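Long-range contact in insecticidal crystal protein Cry7Cal (Bacillus thuringiensis, PDB 5ZI1), which is an insecticidal delta endotoxin active against locusts, probably acting through receptor binding, as in its family: residues I496-F510 with L578-I592. Sequence-based numbering, arbitrary orientation.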
loop_
_atom_site.group_PDB
_atom_site.type_symbol
_atom_site.label_atom_id
_atom_site.label_comp_id
_atom_site.label_asym_id
_atom_site.label_seq_id
_atom_site.Cartn_x
_atom_site.Cartn_y
_atom_site.Cartn_z
ATOM N N ILE A 496 -3.797 -11.027 -2.858
ATOM C CA ILE A 496 -3.115 -12.119 -3.539
ATOM C C ILE A 496 -4.167 -13.118 -4.004
ATOM O O ILE A 496 -5.323 -13.067 -3.594
ATOM C CB ILE A 496 -2.066 -12.811 -2.636
ATOM C CG1 ILE A 496 -2.738 -13.463 -1.426
ATOM C CG2 ILE A 496 -0.983 -11.827 -2.206
ATOM C CD1 ILE A 496 -1.776 -14.173 -0.516
ATOM N N LEU A 497 -3.754 -14.034 -4.883
ATOM C CA LEU A 497 -4.638 -15.091 -5.354
ATOM C C LEU A 497 -4.492 -16.344 -4.499
ATOM O O LEU A 497 -3.376 -16.743 -4.148
ATOM C CB LEU A 497 -4.346 -15.448 -6.813
ATOM C CG LEU A 497 -4.639 -14.393 -7.885
ATOM C CD1 LEU A 497 -5.028 -15.045 -9.199
ATOM C CD2 LEU A 497 -5.714 -13.441 -7.426
ATOM N N LYS A 498 -5.627 -16.977 -4.192
ATOM C CA LYS A 498 -5.663 -18.254 -3.490
ATOM C C LYS A 498 -6.315 -19.295 -4.390
ATOM O O LYS A 498 -7.522 -19.231 -4.648
ATOM C CB LYS A 498 -6.423 -18.133 -2.178
ATOM C CG LYS A 498 -6.423 -19.403 -1.364
ATOM C CD LYS A 498 -7.177 -19.186 -0.069
ATOM C CE LYS A 498 -8.577 -19.772 -0.137
ATOM N NZ LYS A 498 -8.666 -21.053 0.646
ATOM N N ILE A 499 -5.529 -20.265 -4.845
ATOM C CA ILE A 499 -6.007 -21.320 -5.730
ATOM C C ILE A 499 -6.121 -22.615 -4.934
ATOM O O ILE A 499 -5.157 -23.040 -4.285
ATOM C CB ILE A 499 -5.069 -21.504 -6.936
ATOM C CG1 ILE A 499 -4.723 -20.149 -7.548
ATOM C CG2 ILE A 499 -5.701 -22.415 -7.993
ATOM C CD1 ILE A 499 -3.449 -20.185 -8.348
ATOM N N VAL A 500 -7.297 -23.238 -4.986
ATOM C CA VAL A 500 -7.526 -24.574 -4.443
ATOM C C VAL A 500 -7.761 -25.518 -5.623
ATOM O O VAL A 500 -8.749 -25.371 -6.353
ATOM C CB VAL A 500 -8.710 -24.595 -3.467
ATOM C CG1 VAL A 500 -8.840 -25.960 -2.853
ATOM C CG2 VAL A 500 -8.537 -23.518 -2.379
ATOM N N ASN A 501 -6.863 -26.502 -5.795
ATOM C CA ASN A 501 -6.761 -27.219 -7.069
ATOM C C ASN A 501 -7.993 -28.080 -7.325
ATOM O O ASN A 501 -8.563 -28.042 -8.421
ATOM C CB ASN A 501 -5.474 -28.060 -7.092
ATOM C CG ASN A 501 -5.396 -29.033 -8.281
ATOM O OD1 ASN A 501 -6.083 -28.867 -9.293
ATOM N ND2 ASN A 501 -4.519 -30.036 -8.167
ATOM N N ASN A 502 -8.439 -28.844 -6.322
ATOM C CA ASN A 502 -9.619 -29.676 -6.534
ATOM C C ASN A 502 -10.864 -28.861 -6.879
ATOM O O ASN A 502 -11.855 -29.446 -7.333
ATOM C CB ASN A 502 -9.904 -30.575 -5.311
ATOM C CG ASN A 502 -10.450 -29.811 -4.092
ATOM O OD1 ASN A 502 -11.567 -29.265 -4.113
ATOM N ND2 ASN A 502 -9.679 -29.821 -2.998
ATOM N N ASN A 503 -10.848 -27.542 -6.686
ATOM C CA ASN A 503 -11.986 -26.710 -7.049
ATOM C C ASN A 503 -11.788 -25.959 -8.359
ATOM O O ASN A 503 -12.720 -25.283 -8.813
ATOM C CB ASN A 503 -12.294 -25.710 -5.934
ATOM C CG ASN A 503 -12.935 -26.362 -4.736
ATOM O OD1 ASN A 503 -13.628 -27.372 -4.863
ATOM N ND2 ASN A 503 -12.705 -25.792 -3.558
ATOM N N LEU A 504 -10.612 -26.057 -8.972
ATOM C CA LEU A 504 -10.402 -25.500 -10.300
ATOM C C LEU A 504 -11.286 -26.216 -11.315
ATOM O O LEU A 504 -11.207 -27.446 -11.431
ATOM C CB LEU A 504 -8.944 -25.630 -10.717
ATOM C CG LEU A 504 -8.021 -24.440 -10.477
ATOM C CD1 LEU A 504 -6.672 -24.701 -11.134
ATOM C CD2 LEU A 504 -8.634 -23.161 -11.001
ATOM N N PRO A 505 -12.134 -25.505 -12.054
ATOM C CA PRO A 505 -12.823 -26.154 -13.179
ATOM C C PRO A 505 -11.854 -26.680 -14.215
ATOM O O PRO A 505 -12.035 -27.785 -14.735
ATOM C CB PRO A 505 -13.703 -25.029 -13.753
ATOM C CG PRO A 505 -13.812 -24.011 -12.671
ATOM C CD PRO A 505 -12.524 -24.096 -11.898
ATOM N N SER A 506 -10.824 -25.905 -14.532
ATOM C CA SER A 506 -9.846 -26.283 -15.534
ATOM C C SER A 506 -8.483 -25.784 -15.064
ATOM O O SER A 506 -8.325 -25.305 -13.936
ATOM C CB SER A 506 -10.236 -25.733 -16.916
ATOM O OG SER A 506 -9.916 -24.358 -17.035
ATOM N N ASN A 507 -7.486 -25.900 -15.940
ATOM C CA ASN A 507 -6.134 -25.515 -15.575
ATOM C C ASN A 507 -5.967 -24.005 -15.455
ATOM O O ASN A 507 -5.046 -23.548 -14.769
ATOM C CB ASN A 507 -5.141 -26.057 -16.608
ATOM C CG ASN A 507 -4.988 -27.566 -16.548
ATOM O OD1 ASN A 507 -5.417 -28.229 -15.591
ATOM N ND2 ASN A 507 -4.363 -28.121 -17.578
ATOM N N GLN A 508 -6.810 -23.228 -16.126
ATOM C CA GLN A 508 -6.582 -21.793 -16.227
ATOM C C GLN A 508 -6.863 -21.105 -14.898
ATOM O O GLN A 508 -7.903 -21.334 -14.273
ATOM C CB GLN A 508 -7.455 -21.196 -17.327
ATOM C CG GLN A 508 -7.114 -19.749 -17.613
ATOM C CD GLN A 508 -7.638 -19.262 -18.955
ATOM O OE1 GLN A 508 -8.409 -18.301 -19.023
ATOM N NE2 GLN A 508 -7.209 -19.915 -20.033
ATOM N N VAL A 509 -5.933 -20.254 -14.465
ATOM C CA VAL A 509 -6.111 -19.512 -13.219
ATOM C C VAL A 509 -6.582 -18.091 -13.499
ATOM O O VAL A 509 -7.622 -17.662 -12.982
ATOM C CB VAL A 509 -4.823 -19.493 -12.383
ATOM C CG1 VAL A 509 -5.017 -18.617 -11.154
ATOM C CG2 VAL A 509 -4.400 -20.922 -12.002
ATOM N N PHE A 510 -5.831 -17.335 -14.304
ATOM C CA PHE A 510 -6.239 -15.961 -14.567
ATOM C C PHE A 510 -5.826 -15.537 -15.968
ATOM O O PHE A 510 -5.037 -16.209 -16.639
ATOM C CB PHE A 510 -5.685 -14.995 -13.503
ATOM C CG PHE A 510 -4.180 -14.783 -13.539
ATOM C CD1 PHE A 510 -3.569 -14.100 -14.579
ATOM C CD2 PHE A 510 -3.393 -15.192 -12.477
ATOM C CE1 PHE A 510 -2.205 -13.877 -14.584
ATOM C CE2 PHE A 510 -2.033 -14.962 -12.477
ATOM C CZ PHE A 510 -1.439 -14.306 -13.533
ATOM N N LEU A 578 -1.924 -17.620 -16.637
ATOM C CA LEU A 578 -1.242 -18.526 -15.725
ATOM C C LEU A 578 -2.105 -19.763 -15.580
ATOM O O LEU A 578 -3.335 -19.665 -15.514
ATOM C CB LEU A 578 -0.992 -17.897 -14.350
ATOM C CG LEU A 578 -0.118 -18.748 -13.408
ATOM C CD1 LEU A 578 0.937 -17.900 -12.716
ATOM C CD2 LEU A 578 -0.934 -19.503 -12.382
ATOM N N TYR A 579 -1.458 -20.927 -15.555
ATOM C CA TYR A 579 -2.151 -22.199 -15.491
ATOM C C TYR A 579 -1.606 -23.017 -14.334
ATOM O O TYR A 579 -0.428 -22.926 -13.991
ATOM C CB TYR A 579 -1.984 -23.014 -16.785
ATOM C CG TYR A 579 -2.392 -22.321 -18.056
ATOM C CD1 TYR A 579 -1.524 -21.471 -18.707
ATOM C CD2 TYR A 579 -3.636 -22.546 -18.620
ATOM C CE1 TYR A 579 -1.888 -20.842 -19.879
ATOM C CE2 TYR A 579 -4.014 -21.918 -19.797
ATOM C CZ TYR A 579 -3.132 -21.069 -20.422
ATOM O OH TYR A 579 -3.484 -20.438 -21.597
ATOM N N ILE A 580 -2.479 -23.825 -13.750
ATOM C CA ILE A 580 -2.106 -24.901 -12.850
ATOM C C ILE A 580 -2.531 -26.182 -13.537
ATOM O O ILE A 580 -3.716 -26.358 -13.838
ATOM C CB ILE A 580 -2.780 -24.779 -11.477
ATOM C CG1 ILE A 580 -2.334 -23.506 -10.753
ATOM C CG2 ILE A 580 -2.497 -26.018 -10.634
ATOM C CD1 ILE A 580 -0.861 -23.474 -10.429
ATOM N N ILE A 581 -1.580 -27.078 -13.783
ATOM C CA ILE A 581 -1.876 -28.335 -14.462
ATOM C C ILE A 581 -2.496 -29.252 -13.414
ATOM O O ILE A 581 -1.781 -29.874 -12.618
ATOM C CB ILE A 581 -0.627 -28.948 -15.102
ATOM C CG1 ILE A 581 0.129 -27.881 -15.900
ATOM C CG2 ILE A 581 -0.995 -30.128 -15.997
ATOM C CD1 ILE A 581 -0.724 -27.155 -16.924
ATOM N N LYS A 582 -3.835 -29.326 -13.402
ATOM C CA LYS A 582 -4.541 -30.061 -12.350
ATOM C C LYS A 582 -4.033 -31.493 -12.226
ATOM O O LYS A 582 -3.741 -31.962 -11.123
ATOM C CB LYS A 582 -6.049 -30.066 -12.616
ATOM C CG LYS A 582 -6.751 -28.754 -12.359
ATOM C CD LYS A 582 -8.267 -28.913 -12.451
ATOM C CE LYS A 582 -8.873 -29.320 -11.122
ATOM N NZ LYS A 582 -9.185 -30.761 -10.989
ATOM N N ALA A 583 -3.903 -32.187 -13.366
ATOM C CA ALA A 583 -3.625 -33.622 -13.384
ATOM C C ALA A 583 -2.354 -33.985 -12.638
ATOM O O ALA A 583 -2.275 -35.065 -12.044
ATOM C CB ALA A 583 -3.518 -34.119 -14.821
ATOM N N ASN A 584 -1.351 -33.109 -12.656
ATOM C CA ASN A 584 -0.067 -33.393 -12.032
ATOM C C ASN A 584 0.169 -32.541 -10.791
ATOM O O ASN A 584 1.309 -32.408 -10.331
ATOM C CB ASN A 584 1.053 -33.190 -13.050
ATOM C CG ASN A 584 0.803 -33.944 -14.339
ATOM O OD1 ASN A 584 0.195 -33.417 -15.281
ATOM N ND2 ASN A 584 1.266 -35.190 -14.389
ATOM N N THR A 585 -0.886 -31.965 -10.239
ATOM C CA THR A 585 -0.793 -31.134 -9.050
ATOM C C THR A 585 -1.495 -31.844 -7.903
ATOM O O THR A 585 -2.572 -32.422 -8.084
ATOM C CB THR A 585 -1.411 -29.748 -9.309
ATOM O OG1 THR A 585 -0.642 -29.065 -10.307
ATOM C CG2 THR A 585 -1.442 -28.892 -8.035
ATOM N N SER A 586 -0.877 -31.815 -6.727
ATOM C CA SER A 586 -1.461 -32.463 -5.563
ATOM C C SER A 586 -2.760 -31.763 -5.153
ATOM O O SER A 586 -3.180 -30.763 -5.740
ATOM C CB SER A 586 -0.470 -32.465 -4.405
ATOM O OG SER A 586 -0.168 -31.133 -4.004
ATOM N N ASN A 587 -3.411 -32.311 -4.128
ATOM C CA ASN A 587 -4.648 -31.745 -3.598
ATOM C C ASN A 587 -4.266 -30.710 -2.543
ATOM O O ASN A 587 -4.296 -30.957 -1.340
ATOM C CB ASN A 587 -5.535 -32.845 -3.032
ATOM C CG ASN A 587 -6.871 -32.330 -2.563
ATOM O OD1 ASN A 587 -7.161 -31.139 -2.669
ATOM N ND2 ASN A 587 -7.697 -33.225 -2.036
ATOM N N CYS A 588 -3.885 -29.526 -3.016
ATOM C CA CYS A 588 -3.261 -28.530 -2.164
ATOM C C CYS A 588 -3.866 -27.157 -2.441
ATOM O O CYS A 588 -4.795 -27.005 -3.239
ATOM C CB CYS A 588 -1.749 -28.496 -2.388
ATOM S SG CYS A 588 -1.301 -27.973 -4.054
ATOM N N THR A 589 -3.310 -26.155 -1.763
ATOM C CA THR A 589 -3.640 -24.752 -1.948
ATOM C C THR A 589 -2.386 -24.039 -2.430
ATOM O O THR A 589 -1.281 -24.317 -1.946
ATOM C CB THR A 589 -4.180 -24.134 -0.628
ATOM O OG1 THR A 589 -5.479 -24.666 -0.362
ATOM C CG2 THR A 589 -4.308 -22.615 -0.701
ATOM N N ILE A 590 -2.561 -23.157 -3.416
ATOM C CA ILE A 590 -1.486 -22.372 -4.011
ATOM C C ILE A 590 -1.849 -20.901 -3.883
ATOM O O ILE A 590 -2.992 -20.505 -4.145
ATOM C CB ILE A 590 -1.254 -22.734 -5.496
ATOM C CG1 ILE A 590 -0.863 -24.202 -5.653
ATOM C CG2 ILE A 590 -0.198 -21.847 -6.118
ATOM C CD1 ILE A 590 -1.955 -25.018 -6.258
ATOM N N TYR A 591 -0.879 -20.091 -3.479
ATOM C CA TYR A 591 -1.049 -18.651 -3.400
ATOM C C TYR A 591 -0.113 -18.005 -4.403
ATOM O O TYR A 591 1.066 -18.363 -4.471
ATOM C CB TYR A 591 -0.756 -18.135 -1.992
ATOM C CG TYR A 591 -1.577 -18.799 -0.925
ATOM C CD1 TYR A 591 -1.115 -19.949 -0.283
ATOM C CD2 TYR A 591 -2.819 -18.278 -0.550
ATOM C CE1 TYR A 591 -1.862 -20.567 0.691
ATOM C CE2 TYR A 591 -3.574 -18.884 0.441
ATOM C CZ TYR A 591 -3.091 -20.022 1.059
ATOM O OH TYR A 591 -3.847 -20.634 2.037
ATOM N N ILE A 592 -0.641 -17.076 -5.193
ATOM C CA ILE A 592 0.136 -16.350 -6.185
ATOM C C ILE A 592 0.187 -14.904 -5.724
ATOM O O ILE A 592 -0.854 -14.256 -5.574
ATOM C CB ILE A 592 -0.473 -16.452 -7.591
ATOM C CG1 ILE A 592 -0.724 -17.910 -7.990
ATOM C CG2 ILE A 592 0.396 -15.707 -8.614
ATOM C CD1 ILE A 592 0.531 -18.733 -8.223
HETATM O O HOH W 1 -6.592 -28.634 -3.859
HETATM O O HOH W 2 -4.346 -31.020 -16.054
#
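Leu578 CB sits over one face of the Phe510 ring, 3.9 Å from its centroid and displaced toward the rim, a CH-pi contact. The Tyr579 ring has the backbone of Asn507 at its edge and the Gln508 amide approaching obliquely, while Lys498 runs alongside Tyr591, its CG 3.4 Å from Tyr591 CE2; with CG anti to the backbone N (chi1 -177°), the lysine's aliphatic part follows the ring. The amides of Asn502 and Asn587 stand almost perpendicular, 88° apart, and Asn502 ND2 gives Asn587 OD1 a 2.9 Å hydrogen bond lying in its own amide plane. Asn501, in the 3-10 turn after strand 496-500, reaches the loop before strand 589-592, its ND2 donating to Ser586 O at 2.9 Å from above that carbonyl's plane. Asn507 OD1 receives Lys582 N at 2.9 Å, also from above the amide plane, and a water that links it to Ala583 N.

Two antiparallel pairings frame these turns: 496-500 with 589-592, and 508-510 with 578-580, the second broken by a beta bulge. They belong to different sheets of the C-terminal beta-sandwich domain of this three-domain toxin. Within each sheet, neighbouring strands pack Ile499 CD1 on Ile592 CG1 at 3.6 Å and Val509 CG2 on Ile580 CG1 at 3.5 Å; Ile499 CD1 to Ile580 CG1, 4.2 Å, crosses between sheets. Val526 of strand 521-530 and Met536 of strand 534-538 cover Leu578 and Ile592.

The chemistry thus divides: isoleucine, leucine and valine fill the sandwich interior, whereas asparagine amides tie the turns together, two through backbone groups and one amide to amide. Asn501 OD1, buried against Lys582 CG without a polar partner, probably costs some energy.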